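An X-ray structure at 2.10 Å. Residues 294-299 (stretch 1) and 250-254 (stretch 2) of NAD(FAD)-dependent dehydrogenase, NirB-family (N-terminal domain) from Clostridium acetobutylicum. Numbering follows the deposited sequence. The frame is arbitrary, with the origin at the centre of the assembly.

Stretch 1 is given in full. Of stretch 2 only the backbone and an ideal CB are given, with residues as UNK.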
# COMPACT_ATOMS: atom_id res chain seq x y z
N GLU A 294 -13.54 24.07 3.85
CA GLU A 294 -14.17 23.41 4.99
C GLU A 294 -13.08 22.74 5.83
O GLU A 294 -12.45 21.76 5.39
CB GLU A 294 -15.18 22.38 4.48
CG GLU A 294 -16.14 21.89 5.54
CD GLU A 294 -16.88 20.65 5.10
OE1 GLU A 294 -17.73 20.76 4.18
OE2 GLU A 294 -16.61 19.58 5.67
N ASP A 295 -12.86 23.26 7.05
CA ASP A 295 -11.68 22.87 7.85
C ASP A 295 -11.77 21.52 8.59
O ASP A 295 -11.49 21.43 9.80
CB ASP A 295 -11.24 24.01 8.79
CG ASP A 295 -12.19 24.24 9.95
OD1 ASP A 295 -11.74 24.79 10.98
OD2 ASP A 295 -13.38 23.88 9.86
N ALA A 296 -12.17 20.48 7.86
CA ALA A 296 -12.23 19.11 8.37
C ALA A 296 -10.85 18.61 8.80
O ALA A 296 -9.83 18.98 8.22
CB ALA A 296 -12.80 18.17 7.30
N SER A 297 -10.84 17.77 9.83
CA SER A 297 -9.62 17.16 10.32
C SER A 297 -9.61 15.65 10.14
O SER A 297 -10.55 14.95 10.53
CB SER A 297 -9.42 17.46 11.80
OG SER A 297 -8.88 18.75 11.98
N TYR A 298 -8.52 15.15 9.57
CA TYR A 298 -8.25 13.74 9.50
C TYR A 298 -7.73 13.27 10.85
O TYR A 298 -6.85 13.90 11.44
CB TYR A 298 -7.20 13.46 8.42
CG TYR A 298 -6.73 12.01 8.38
CD1 TYR A 298 -5.48 11.65 8.87
CD2 TYR A 298 -7.55 11.02 7.85
CE1 TYR A 298 -5.05 10.33 8.83
CE2 TYR A 298 -7.13 9.69 7.82
CZ TYR A 298 -5.88 9.36 8.30
OH TYR A 298 -5.46 8.06 8.27
N SER A 299 -8.27 12.15 11.34
CA SER A 299 -7.64 11.49 12.47
C SER A 299 -7.20 10.09 12.06
O SER A 299 -7.86 9.44 11.26
CB SER A 299 -8.54 11.46 13.71
OG SER A 299 -9.61 10.56 13.52
N UNK A 250 -0.44 18.29 7.89
CA UNK A 250 -1.17 18.37 9.16
C UNK A 250 -2.52 17.64 9.05
O UNK A 250 -2.76 16.91 8.07
CB UNK A 250 -1.39 19.83 9.56
N UNK A 251 -3.38 17.78 10.06
CA UNK A 251 -4.65 17.05 10.11
C UNK A 251 -5.65 17.57 9.06
O UNK A 251 -6.60 16.87 8.69
CB UNK A 251 -5.26 17.16 11.51
N UNK A 252 -5.41 18.79 8.56
CA UNK A 252 -6.19 19.34 7.44
C UNK A 252 -5.69 18.90 6.07
O UNK A 252 -6.20 19.35 5.04
CB UNK A 252 -6.18 20.87 7.51
N UNK A 253 -4.69 18.02 6.05
CA UNK A 253 -3.97 17.60 4.84
C UNK A 253 -3.19 18.73 4.14
O UNK A 253 -2.85 18.63 2.97
CB UNK A 253 -4.97 17.00 3.85
N UNK A 254 -2.89 19.80 4.88
CA UNK A 254 -2.10 20.93 4.37
C UNK A 254 -0.61 20.64 4.45
O UNK A 254 -0.13 20.16 5.48
CB UNK A 254 -2.42 22.21 5.15

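Position 250 opens a type I turn that closes at 253, where the backbone N of 253 donates to the O of 250 at 3.0 Å. Nothing of stretch 1 lies within 5.5 Å of its ideal CB, so stretch 1 sets no demand, and many side chains would do. The deposited residue is Asn250, which makes no contact across the stretches.

At position 251 the backbone comes first. Its O accepts from Tyr298 N at 2.7 Å, with a nearly straight N-H...O angle of 171°, and Ser297 CA approaches the same O at 3.4 Å in a CA-H...O contact. The side chain has a more specific task: CA-to-CB points sideways, and the ideal CB sits 3.6 Å from Tyr298 O and 4.0 Å from Ser297 OG. A short polar group could reach the hydroxyl, so Asp, Asn, Ser or Thr would all be reasonable. The residue is Asp251. With chi1 in p, it brings OD2 to 2.5 Å from Ser297 OG, a very short hydrogen bond donated by the serine. Side chain and main chain thus grip neighbouring residues of stretch 1.

Position 252, with phi/psi of -84/4, again directs CA-to-CB sideways, its ideal CB 4.2 Å from Ala296 O. That carbonyl invites a donor, and Asp295 O lies a little beyond it. Asn, Gln or His could suit, as could a longer, flexible Lys or Arg. The deposited His252, chi1 m, brings its ring nearer to stretch 1, and ND1 donates to Ala296 O at 3.1 Å with an angle of 156°. Ala296 O and Asp295 O both lie at the ring edge, near its plane, the latter 3.5 Å from His252 CE1. A flat ring therefore meets two successive carbonyls while using one nitrogen as the donor.

Position 253 has a positive phi (64/20), a left-handed conformation that Gly adopts most easily and Asn or Asp rather readily. The ideal CB has nothing of stretch 1 within 5.5 Å, but a long side chain could reach the Tyr298 ring, favouring an apolar chain with reach. Met253 occupies this left-handed conformation; with chi1 and chi2 both m, its end comes nearer, placing CE 3.8 Å from Tyr298 CD1, oblique to the ring.

Position 254 is out of reach of stretch 1, which leaves the choice open. It is Glu254, whose backbone O accepts from Asn250 N at 3.1 Å.

Stretch 2 (250-254) NDHME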
# COMPACT_ATOMS: atom_id res chain seq x y z
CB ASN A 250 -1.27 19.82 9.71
CG ASN A 250 -2.20 20.75 8.90
OD1 ASN A 250 -2.29 21.95 9.19
ND2 ASN A 250 -2.86 20.22 7.90
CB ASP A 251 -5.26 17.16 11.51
CG ASP A 251 -5.32 18.59 12.00
OD1 ASP A 251 -4.25 19.19 12.19
OD2 ASP A 251 -6.43 19.11 12.19
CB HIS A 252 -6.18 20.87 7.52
CG HIS A 252 -6.67 21.40 8.82
ND1 HIS A 252 -7.96 21.20 9.27
CD2 HIS A 252 -6.05 22.13 9.78
CE1 HIS A 252 -8.11 21.78 10.45
NE2 HIS A 252 -6.96 22.35 10.78
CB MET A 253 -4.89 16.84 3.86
CG MET A 253 -5.33 15.47 4.36
SD MET A 253 -3.92 14.39 4.70
CE MET A 253 -4.01 14.16 6.49
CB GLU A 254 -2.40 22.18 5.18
CG GLU A 254 -3.85 22.63 5.11
CD GLU A 254 -4.16 23.77 6.05
OE1 GLU A 254 -3.72 23.73 7.23
OE2 GLU A 254 -4.85 24.70 5.61
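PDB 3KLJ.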